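Local structure of probable translation initiation factor eIF-2B subunit epsilon (Schizosaccharomyces pombe, 5B04) at residues S174-I179 against V214-I219. The protein acts as a component of the eIF2B complex, which catalyses the exchange of GDP for GTP on the gamma subunit of the initiation factor eIF2. Numbering follows the deposited sequence.
Sequences SSVFVI and VRNDLI
F177 and R215 form an antiparallel hydrogen-bonded pair: F177 N donates to R215 O at 3.1 Å, and R215 N returns a bond to F177 O at 2.7 Å, with N-H...O angles of 173° and 171°. L218, two residues beyond N216, points its side chain toward 175-179. Its CD1 approaches I179 CD1 tip to tip at 3.9 Å and meets F177 CB at 4.0 Å, lying oblique to the ring. The R215 chain bends about CG-CD (chi3 67°), turning NE out of the extended line, and its guanidinium grips D217 side-on in a salt bridge, R215 NE to D217 OD1 at 3.1 Å and R215 NH2 to D217 OD2 at 2.8 Å, each oxygen using its syn lone pair. L218 CD2 sits 3.6 Å above the guanidinium centre. An alanine at R215 would probably leave the D217 and E161 carboxylates without this shared positive partner and open a gap beside L218 CD2. On the V178 face, V178 CG2 and V214 CG2 lie side by side at 3.8 Å. Strands 175-179 and 212-226 belong to the mixed sheet of the nucleotidyltransferase-like domain: strand 186-191 flanks 175-179, strand 260-266 packs on F177, I179 and L218, and V214-R215 continues the sheet into a strand of the neighbouring gamma subunit.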
ATOM      1  N   SER I 174      31.737 -46.875 -13.922  1.00 74.45           N
ATOM      2  CA  SER I 174      31.103 -47.684 -12.886  1.00 75.11           C
ATOM      3  C   SER I 174      32.141 -48.461 -12.085  1.00 78.12           C
ATOM      4  O   SER I 174      32.659 -49.478 -12.544  1.00 78.07           O
ATOM      5  CB  SER I 174      30.087 -48.650 -13.499  1.00 82.95           C
ATOM      6  OG  SER I 174      29.429 -49.404 -12.495  1.00 85.11           O
ATOM      7  N   SER I 175      32.439 -47.975 -10.885  1.00 79.77           N
ATOM      8  CA  SER I 175      33.435 -48.604 -10.027  1.00 74.48           C
ATOM      9  C   SER I 175      33.062 -48.469  -8.556  1.00 85.52           C
ATOM     10  O   SER I 175      32.373 -47.525  -8.166  1.00 90.88           O
ATOM     11  CB  SER I 175      34.816 -47.992 -10.273  1.00 81.72           C
ATOM     12  OG  SER I 175      35.157 -48.024 -11.648  1.00 93.05           O
ATOM     13  N   VAL I 176      33.518 -49.415  -7.742  1.00 77.03           N
ATOM     14  CA  VAL I 176      33.288 -49.355  -6.303  1.00 68.72           C
ATOM     15  C   VAL I 176      34.495 -48.766  -5.584  1.00 69.62           C
ATOM     16  O   VAL I 176      35.605 -49.289  -5.682  1.00 78.92           O
ATOM     17  CB  VAL I 176      32.981 -50.743  -5.710  1.00 73.89           C
ATOM     18  CG1 VAL I 176      32.882 -50.660  -4.194  1.00 59.49           C
ATOM     19  CG2 VAL I 176      31.696 -51.298  -6.297  1.00 64.73           C
ATOM     20  N   PHE I 177      34.269 -47.672  -4.867  1.00 73.60           N
ATOM     21  CA  PHE I 177      35.313 -47.047  -4.067  1.00 67.03           C
ATOM     22  C   PHE I 177      35.056 -47.272  -2.582  1.00 67.58           C
ATOM     23  O   PHE I 177      33.914 -47.209  -2.127  1.00 80.25           O
ATOM     24  CB  PHE I 177      35.397 -45.545  -4.357  1.00 62.24           C
ATOM     25  CG  PHE I 177      35.979 -45.211  -5.703  1.00 65.51           C
ATOM     26  CD1 PHE I 177      35.219 -45.337  -6.854  1.00 79.15           C
ATOM     27  CD2 PHE I 177      37.280 -44.753  -5.812  1.00 72.14           C
ATOM     28  CE1 PHE I 177      35.753 -45.023  -8.091  1.00 74.73           C
ATOM     29  CE2 PHE I 177      37.819 -44.436  -7.045  1.00 74.85           C
ATOM     30  CZ  PHE I 177      37.054 -44.572  -8.186  1.00 77.84           C
ATOM     31  N   VAL I 178      36.118 -47.545  -1.833  1.00 59.19           N
ATOM     32  CA  VAL I 178      36.028 -47.605  -0.380  1.00 65.45           C
ATOM     33  C   VAL I 178      36.970 -46.565   0.207  1.00 69.23           C
ATOM     34  O   VAL I 178      38.191 -46.710   0.144  1.00 78.97           O
ATOM     35  CB  VAL I 178      36.372 -48.998   0.168  1.00 67.98           C
ATOM     36  CG1 VAL I 178      36.326 -48.994   1.688  1.00 65.86           C
ATOM     37  CG2 VAL I 178      35.419 -50.040  -0.397  1.00 63.50           C
ATOM     38  N   ILE I 179      36.394 -45.510   0.770  1.00 67.57           N
ATOM     39  CA  ILE I 179      37.165 -44.334   1.150  1.00 64.58           C
ATOM     40  C   ILE I 179      37.101 -44.043   2.647  1.00 70.86           C
ATOM     41  O   ILE I 179      36.054 -44.197   3.275  1.00 84.07           O
ATOM     42  CB  ILE I 179      36.673 -43.091   0.380  1.00 54.80           C
ATOM     43  CG1 ILE I 179      36.206 -43.481  -1.025  1.00 44.97           C
ATOM     44  CG2 ILE I 179      37.760 -42.039   0.313  1.00 65.93           C
ATOM     45  CD1 ILE I 179      35.741 -42.311  -1.862  1.00 53.29           C
ATOM     46  N   VAL I 214      31.815 -47.210   1.619  1.00 77.00           N
ATOM     47  CA  VAL I 214      31.755 -47.979   0.383  1.00 71.15           C
ATOM     48  C   VAL I 214      30.793 -47.298  -0.581  1.00 75.87           C
ATOM     49  O   VAL I 214      29.594 -47.215  -0.316  1.00 78.72           O
ATOM     50  CB  VAL I 214      31.301 -49.428   0.629  1.00 61.28           C
ATOM     51  CG1 VAL I 214      31.257 -50.197  -0.681  1.00 63.44           C
ATOM     52  CG2 VAL I 214      32.227 -50.109   1.623  1.00 66.89           C
ATOM     53  N   ARG I 215      31.320 -46.811  -1.699  1.00 66.54           N
ATOM     54  CA  ARG I 215      30.533 -45.970  -2.590  1.00 64.59           C
ATOM     55  C   ARG I 215      30.409 -46.529  -4.006  1.00 73.51           C
ATOM     56  O   ARG I 215      31.394 -46.628  -4.739  1.00 77.20           O
ATOM     57  CB  ARG I 215      31.134 -44.565  -2.641  1.00 62.32           C
ATOM     58  CG  ARG I 215      31.312 -43.930  -1.273  1.00 68.35           C
ATOM     59  CD  ARG I 215      31.582 -42.439  -1.374  1.00 79.09           C
ATOM     60  NE  ARG I 215      30.427 -41.715  -1.893  1.00 72.73           N
ATOM     61  CZ  ARG I 215      30.317 -40.390  -1.898  1.00 75.83           C
ATOM     62  NH1 ARG I 215      31.294 -39.640  -1.406  1.00 78.76           N
ATOM     63  NH2 ARG I 215      29.228 -39.815  -2.390  1.00 73.71           N
ATOM     64  N   ASN I 216      29.186 -46.891  -4.378  1.00 67.90           N
ATOM     65  CA  ASN I 216      28.878 -47.308  -5.739  1.00 66.60           C
ATOM     66  C   ASN I 216      28.122 -46.193  -6.457  1.00 70.13           C
ATOM     67  O   ASN I 216      27.543 -46.393  -7.525  1.00 68.31           O
ATOM     68  CB  ASN I 216      28.063 -48.605  -5.732  1.00 62.47           C
ATOM     69  CG  ASN I 216      27.941 -49.230  -7.109  1.00 68.89           C
ATOM     70  OD1 ASN I 216      28.715 -48.922  -8.015  1.00 72.79           O
ATOM     71  ND2 ASN I 216      26.960 -50.109  -7.275  1.00 87.14           N
ATOM     72  N   ASP I 217      28.139 -45.007  -5.855  1.00 69.48           N
ATOM     73  CA  ASP I 217      27.422 -43.859  -6.397  1.00 64.64           C
ATOM     74  C   ASP I 217      28.358 -42.885  -7.102  1.00 77.56           C
ATOM     75  O   ASP I 217      27.940 -41.804  -7.514  1.00 77.28           O
ATOM     76  CB  ASP I 217      26.668 -43.131  -5.282  1.00 73.72           C
ATOM     77  CG  ASP I 217      27.595 -42.573  -4.220  1.00 77.55           C
ATOM     78  OD1 ASP I 217      28.466 -43.324  -3.736  1.00 79.51           O
ATOM     79  OD2 ASP I 217      27.460 -41.380  -3.875  1.00 79.01           O
ATOM     80  N   LEU I 218      29.621 -43.266  -7.242  1.00 86.17           N
ATOM     81  CA  LEU I 218      30.622 -42.360  -7.790  1.00 78.62           C
ATOM     82  C   LEU I 218      30.864 -42.567  -9.282  1.00 67.79           C
ATOM     83  O   LEU I 218      30.845 -43.693  -9.779  1.00 70.78           O
ATOM     84  CB  LEU I 218      31.942 -42.513  -7.031  1.00 68.84           C
ATOM     85  CG  LEU I 218      31.898 -42.141  -5.549  1.00 66.14           C
ATOM     86  CD1 LEU I 218      33.281 -42.248  -4.925  1.00 75.13           C
ATOM     87  CD2 LEU I 218      31.328 -40.743  -5.369  1.00 70.35           C
ATOM     88  N   ILE I 219      31.085 -41.462  -9.989  1.00 62.77           N
ATOM     89  CA  ILE I 219      31.510 -41.508 -11.381  1.00 69.03           C
ATOM     90  C   ILE I 219      33.025 -41.360 -11.456  1.00 79.61           C
ATOM     91  O   ILE I 219      33.578 -40.333 -11.061  1.00 77.91           O
ATOM     92  CB  ILE I 219      30.845 -40.405 -12.226  1.00 61.81           C
ATOM     93  CG1 ILE I 219      29.372 -40.735 -12.472  1.00 72.70           C
ATOM     94  CG2 ILE I 219      31.568 -40.240 -13.554  1.00 62.57           C
ATOM     95  CD1 ILE I 219      28.681 -39.775 -13.419  1.00 68.53           C
TER